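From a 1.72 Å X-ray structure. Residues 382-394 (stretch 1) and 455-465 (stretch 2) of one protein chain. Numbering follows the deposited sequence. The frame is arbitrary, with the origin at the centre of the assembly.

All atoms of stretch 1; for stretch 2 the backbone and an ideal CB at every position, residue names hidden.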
# COMPACT_ATOMS: atom_id res chain seq x y z
N THR A 382 -3.31 -8.98 24.38
CA THR A 382 -3.33 -10.41 24.67
C THR A 382 -1.98 -10.98 25.09
O THR A 382 -1.94 -12.09 25.63
CB THR A 382 -3.81 -11.20 23.44
OG1 THR A 382 -2.84 -11.08 22.40
CG2 THR A 382 -5.15 -10.67 22.96
N ASN A 383 -0.89 -10.25 24.89
CA ASN A 383 0.45 -10.72 25.25
C ASN A 383 1.23 -9.53 25.79
O ASN A 383 2.24 -9.12 25.21
CB ASN A 383 1.14 -11.35 24.04
CG ASN A 383 2.38 -12.16 24.43
OD1 ASN A 383 2.87 -12.97 23.65
ND2 ASN A 383 2.89 -11.93 25.62
N PRO A 384 0.80 -8.97 26.92
CA PRO A 384 1.42 -7.72 27.41
C PRO A 384 2.91 -7.84 27.66
O PRO A 384 3.65 -6.87 27.43
CB PRO A 384 0.65 -7.42 28.71
CG PRO A 384 0.02 -8.73 29.11
CD PRO A 384 -0.27 -9.45 27.82
N GLY A 385 3.39 -9.00 28.11
CA GLY A 385 4.82 -9.17 28.30
C GLY A 385 5.60 -8.98 27.02
O GLY A 385 6.69 -8.39 27.02
N LEU A 386 5.06 -9.49 25.90
CA LEU A 386 5.72 -9.29 24.61
C LEU A 386 5.62 -7.84 24.17
O LEU A 386 6.60 -7.27 23.67
CB LEU A 386 5.10 -10.21 23.55
CG LEU A 386 5.65 -10.06 22.13
CD1 LEU A 386 7.15 -10.33 22.09
CD2 LEU A 386 4.91 -10.98 21.14
N TYR A 387 4.46 -7.22 24.37
CA TYR A 387 4.32 -5.81 24.00
C TYR A 387 5.37 -4.95 24.71
O TYR A 387 6.03 -4.11 24.09
CB TYR A 387 2.91 -5.28 24.29
CG TYR A 387 2.87 -3.82 23.91
CD1 TYR A 387 2.63 -3.44 22.59
CD2 TYR A 387 3.20 -2.83 24.83
CE1 TYR A 387 2.67 -2.12 22.21
CE2 TYR A 387 3.25 -1.49 24.45
CZ TYR A 387 2.98 -1.15 23.14
OH TYR A 387 3.04 0.18 22.78
N ARG A 388 5.51 -5.14 26.03
CA ARG A 388 6.48 -4.34 26.79
C ARG A 388 7.89 -4.49 26.23
O ARG A 388 8.62 -3.50 26.07
CB ARG A 388 6.47 -4.73 28.26
CG ARG A 388 5.19 -4.43 28.99
CD ARG A 388 5.30 -4.76 30.50
NE ARG A 388 4.02 -4.51 31.15
CZ ARG A 388 3.65 -3.34 31.66
NH1 ARG A 388 4.47 -2.29 31.61
NH2 ARG A 388 2.46 -3.21 32.20
N ARG A 389 8.29 -5.73 25.92
CA ARG A 389 9.62 -5.94 25.36
C ARG A 389 9.77 -5.25 24.00
O ARG A 389 10.82 -4.66 23.72
CB ARG A 389 9.90 -7.43 25.25
CG ARG A 389 10.05 -8.10 26.62
CD ARG A 389 10.26 -9.59 26.48
NE ARG A 389 11.32 -9.87 25.52
CZ ARG A 389 11.19 -10.67 24.47
NH1 ARG A 389 10.03 -11.28 24.23
NH2 ARG A 389 12.22 -10.85 23.65
N MET A 390 8.74 -5.33 23.15
CA MET A 390 8.81 -4.70 21.83
C MET A 390 8.81 -3.18 21.95
O MET A 390 9.56 -2.49 21.24
CB MET A 390 7.63 -5.17 20.96
CG MET A 390 7.65 -6.67 20.62
SD MET A 390 6.29 -7.28 19.56
CE MET A 390 6.65 -6.44 18.01
N HIS A 391 7.98 -2.63 22.83
CA HIS A 391 7.89 -1.18 23.00
C HIS A 391 9.22 -0.62 23.51
O HIS A 391 9.74 0.37 22.99
CB HIS A 391 6.73 -0.87 23.95
CG HIS A 391 6.54 0.58 24.30
ND1 HIS A 391 5.34 1.24 24.08
CD2 HIS A 391 7.35 1.47 24.92
CE1 HIS A 391 5.43 2.48 24.53
NE2 HIS A 391 6.64 2.65 25.04
N GLN A 392 9.81 -1.30 24.50
CA GLN A 392 11.09 -0.83 25.05
C GLN A 392 12.20 -0.90 24.00
O GLN A 392 13.03 0.01 23.91
CB GLN A 392 11.46 -1.66 26.28
CG GLN A 392 12.59 -1.05 27.11
CD GLN A 392 12.29 0.37 27.57
OE1 GLN A 392 11.24 0.65 28.16
NE2 GLN A 392 13.22 1.28 27.30
N TYR A 393 12.21 -1.96 23.19
CA TYR A 393 13.19 -2.08 22.13
C TYR A 393 13.02 -0.97 21.10
O TYR A 393 14.01 -0.38 20.65
CB TYR A 393 13.06 -3.45 21.46
CG TYR A 393 14.18 -3.87 20.54
CD1 TYR A 393 14.14 -3.58 19.18
CD2 TYR A 393 15.26 -4.61 21.02
CE1 TYR A 393 15.15 -3.97 18.33
CE2 TYR A 393 16.27 -5.01 20.17
CZ TYR A 393 16.22 -4.69 18.84
OH TYR A 393 17.23 -5.10 17.99
N ALA A 394 11.77 -0.68 20.73
CA ALA A 394 11.51 0.43 19.82
C ALA A 394 12.05 1.74 20.37
O ALA A 394 12.66 2.53 19.63
CB ALA A 394 10.01 0.53 19.56
N UNK A 455 15.15 -15.42 16.66
CA UNK A 455 14.42 -14.16 16.64
C UNK A 455 14.16 -13.67 18.06
O UNK A 455 13.89 -14.46 18.97
CB UNK A 455 13.10 -14.32 15.88
N UNK A 456 14.26 -12.36 18.24
CA UNK A 456 14.03 -11.77 19.55
C UNK A 456 12.54 -11.59 19.82
O UNK A 456 12.07 -11.85 20.93
CB UNK A 456 14.75 -10.43 19.66
N UNK A 457 11.77 -11.17 18.80
CA UNK A 457 10.33 -11.01 18.94
C UNK A 457 9.51 -11.71 17.87
O UNK A 457 8.35 -12.02 18.14
CB UNK A 457 9.98 -9.52 18.93
N UNK A 458 10.07 -11.95 16.69
CA UNK A 458 9.23 -12.22 15.52
C UNK A 458 8.45 -13.53 15.66
O UNK A 458 7.26 -13.58 15.32
CB UNK A 458 10.09 -12.27 14.26
N UNK A 459 9.10 -14.59 16.13
CA UNK A 459 8.41 -15.87 16.24
C UNK A 459 7.25 -15.80 17.22
O UNK A 459 6.14 -16.27 16.93
CB UNK A 459 9.39 -16.96 16.67
N UNK A 460 7.48 -15.22 18.41
CA UNK A 460 6.40 -15.11 19.37
C UNK A 460 5.32 -14.16 18.88
O UNK A 460 4.14 -14.39 19.15
CB UNK A 460 6.94 -14.64 20.72
N UNK A 461 5.70 -13.10 18.16
CA UNK A 461 4.70 -12.19 17.59
C UNK A 461 3.73 -12.94 16.68
O UNK A 461 2.51 -12.80 16.80
CB UNK A 461 5.38 -11.07 16.81
N UNK A 462 4.27 -13.72 15.74
CA UNK A 462 3.38 -14.42 14.82
C UNK A 462 2.60 -15.52 15.53
O UNK A 462 1.46 -15.81 15.17
CB UNK A 462 4.18 -15.01 13.66
N UNK A 463 3.19 -16.10 16.58
CA UNK A 463 2.46 -17.10 17.35
C UNK A 463 1.23 -16.49 18.02
O UNK A 463 0.14 -17.06 17.97
CB UNK A 463 3.37 -17.73 18.40
N UNK A 464 1.37 -15.30 18.64
CA UNK A 464 0.18 -14.71 19.25
C UNK A 464 -0.81 -14.25 18.19
O UNK A 464 -2.02 -14.35 18.41
CB UNK A 464 0.57 -13.53 20.15
N UNK A 465 -0.34 -13.78 17.04
CA UNK A 465 -1.30 -13.31 16.03
C UNK A 465 -2.06 -14.48 15.42
O UNK A 465 -3.24 -14.33 15.07
CB UNK A 465 -0.58 -12.52 14.93

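At position 455 the backbone is extended (phi/psi -73/142) and nothing of stretch 1 lies within 5.5 Å of the ideal CB, so stretch 1 sets no demand and a small polar residue would do. It is S455, whose OG accepts a hydrogen bond from the backbone N of 459 (3.1 Å).

Position 456 directs its CB toward stretch 1, 4.7 Å from R389 NH2, with the Y393 ring beyond. A medium or long side chain with apolar reach would suit. L456 is found there: its CD2 lies 3.5 Å from Y393 CE2, while its carbonyl O accepts a hydrogen bond from R389 NH2 (2.9 Å, 155°), a bond for which stretch 2 supplies only a backbone acceptor.

Position 457 immediately precedes the helix. Its CB is 4.1 Å from M390 CG and 4.3 Å from L386 CD1, and the guanidinium of R389 and the ring of Y393 lie farther out. The surroundings favour a large apolar or aromatic group. F457 has more of its surface covered by stretch 1 than any other residue of stretch 2. M390 CG sits over one face of its ring, 4.1 Å from the centroid, and its edge meets the face of Y393, with centroids 5.1 Å apart and planes at 78°. Its CE1 also lies over a face of the R389 guanidinium, 3.4 Å from NH2.

Positions 458 and 459 meet nothing of stretch 1, and polar residues would be tolerated. R458 points away; D459 OD2 receives a weak hydrogen bond from S455 OG.

Position 460 faces L386 CD2 (4.2 Å from the CB), with the R389 guanidinium within reach of a longer chain. Glutamate would answer that charge; glutamine could offer only a carbonyl acceptor. In E460, OE1 forms a long salt bridge with R389 NH1 (3.7 Å), and a water bridges the same two atoms.

At 461 the CB points sideways, 4.4 Å from L386 CD2 and 4.8 Å from M390 SD, an apolar setting for leucine, methionine or phenylalanine. F461 places CD1 3.9 Å from M390 CE and CB 4.3 Å from L386 CD2.

Positions 462 and 463 find no partner here and are little constrained by stretch 1; they are F462, pointing away, and R463.

Position 464 is directed toward the start of the other helix, where the backbones run close. The close approach favours a compact residue such as alanine, serine, threonine or valine. T464 brings CG2 within 4.2 Å of L386 CD2, and its OG1 makes a weak hydrogen bond to F461 O.

Position 465 points away, leaving its choice open; L465 makes no contact with stretch 1.

Stretch 2, residues 455-465: SLFRDEFFRTL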
# COMPACT_ATOMS: atom_id res chain seq x y z
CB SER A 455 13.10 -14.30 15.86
OG SER A 455 12.10 -14.90 16.65
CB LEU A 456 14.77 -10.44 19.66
CG LEU A 456 14.84 -9.72 21.01
CD1 LEU A 456 15.47 -10.59 22.11
CD2 LEU A 456 15.60 -8.40 20.87
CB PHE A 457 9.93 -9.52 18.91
CG PHE A 457 10.79 -8.64 19.77
CD1 PHE A 457 10.77 -8.76 21.14
CD2 PHE A 457 11.59 -7.68 19.18
CE1 PHE A 457 11.56 -7.95 21.93
CE2 PHE A 457 12.39 -6.87 19.96
CZ PHE A 457 12.37 -6.99 21.34
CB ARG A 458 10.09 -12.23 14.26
CG ARG A 458 9.30 -12.43 12.99
CD ARG A 458 10.22 -12.48 11.80
NE ARG A 458 9.49 -12.55 10.54
CZ ARG A 458 8.95 -13.67 10.05
NH1 ARG A 458 9.08 -14.81 10.71
NH2 ARG A 458 8.30 -13.64 8.90
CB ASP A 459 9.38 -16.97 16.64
CG ASP A 459 10.40 -17.27 15.57
OD1 ASP A 459 10.07 -17.10 14.38
OD2 ASP A 459 11.54 -17.65 15.92
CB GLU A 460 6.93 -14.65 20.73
CG GLU A 460 5.87 -14.70 21.80
CD GLU A 460 6.36 -14.27 23.18
OE1 GLU A 460 7.54 -13.87 23.32
OE2 GLU A 460 5.55 -14.32 24.12
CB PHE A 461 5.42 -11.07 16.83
CG PHE A 461 4.48 -10.08 16.16
CD1 PHE A 461 3.98 -8.99 16.86
CD2 PHE A 461 4.14 -10.23 14.84
CE1 PHE A 461 3.13 -8.08 16.24
CE2 PHE A 461 3.30 -9.32 14.22
CZ PHE A 461 2.80 -8.25 14.93
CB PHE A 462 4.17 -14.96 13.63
CG PHE A 462 4.41 -13.93 12.57
CD1 PHE A 462 3.38 -13.57 11.71
CD2 PHE A 462 5.62 -13.28 12.47
CE1 PHE A 462 3.57 -12.59 10.74
CE2 PHE A 462 5.82 -12.30 11.50
CZ PHE A 462 4.80 -11.95 10.64
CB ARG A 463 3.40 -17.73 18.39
CG ARG A 463 3.04 -19.13 18.83
CD ARG A 463 4.31 -19.92 19.17
NE ARG A 463 5.19 -19.19 20.09
CZ ARG A 463 6.49 -18.96 19.88
NH1 ARG A 463 7.08 -19.40 18.78
NH2 ARG A 463 7.20 -18.29 20.78
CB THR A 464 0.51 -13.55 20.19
OG1 THR A 464 0.56 -12.32 19.47
CG2 THR A 464 1.81 -13.78 20.93
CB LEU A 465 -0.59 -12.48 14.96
CG LEU A 465 -0.64 -10.96 15.17
CD1 LEU A 465 -2.05 -10.42 14.94
CD2 LEU A 465 -0.19 -10.61 16.59
O HOH W 1 8.03 -11.95 25.50
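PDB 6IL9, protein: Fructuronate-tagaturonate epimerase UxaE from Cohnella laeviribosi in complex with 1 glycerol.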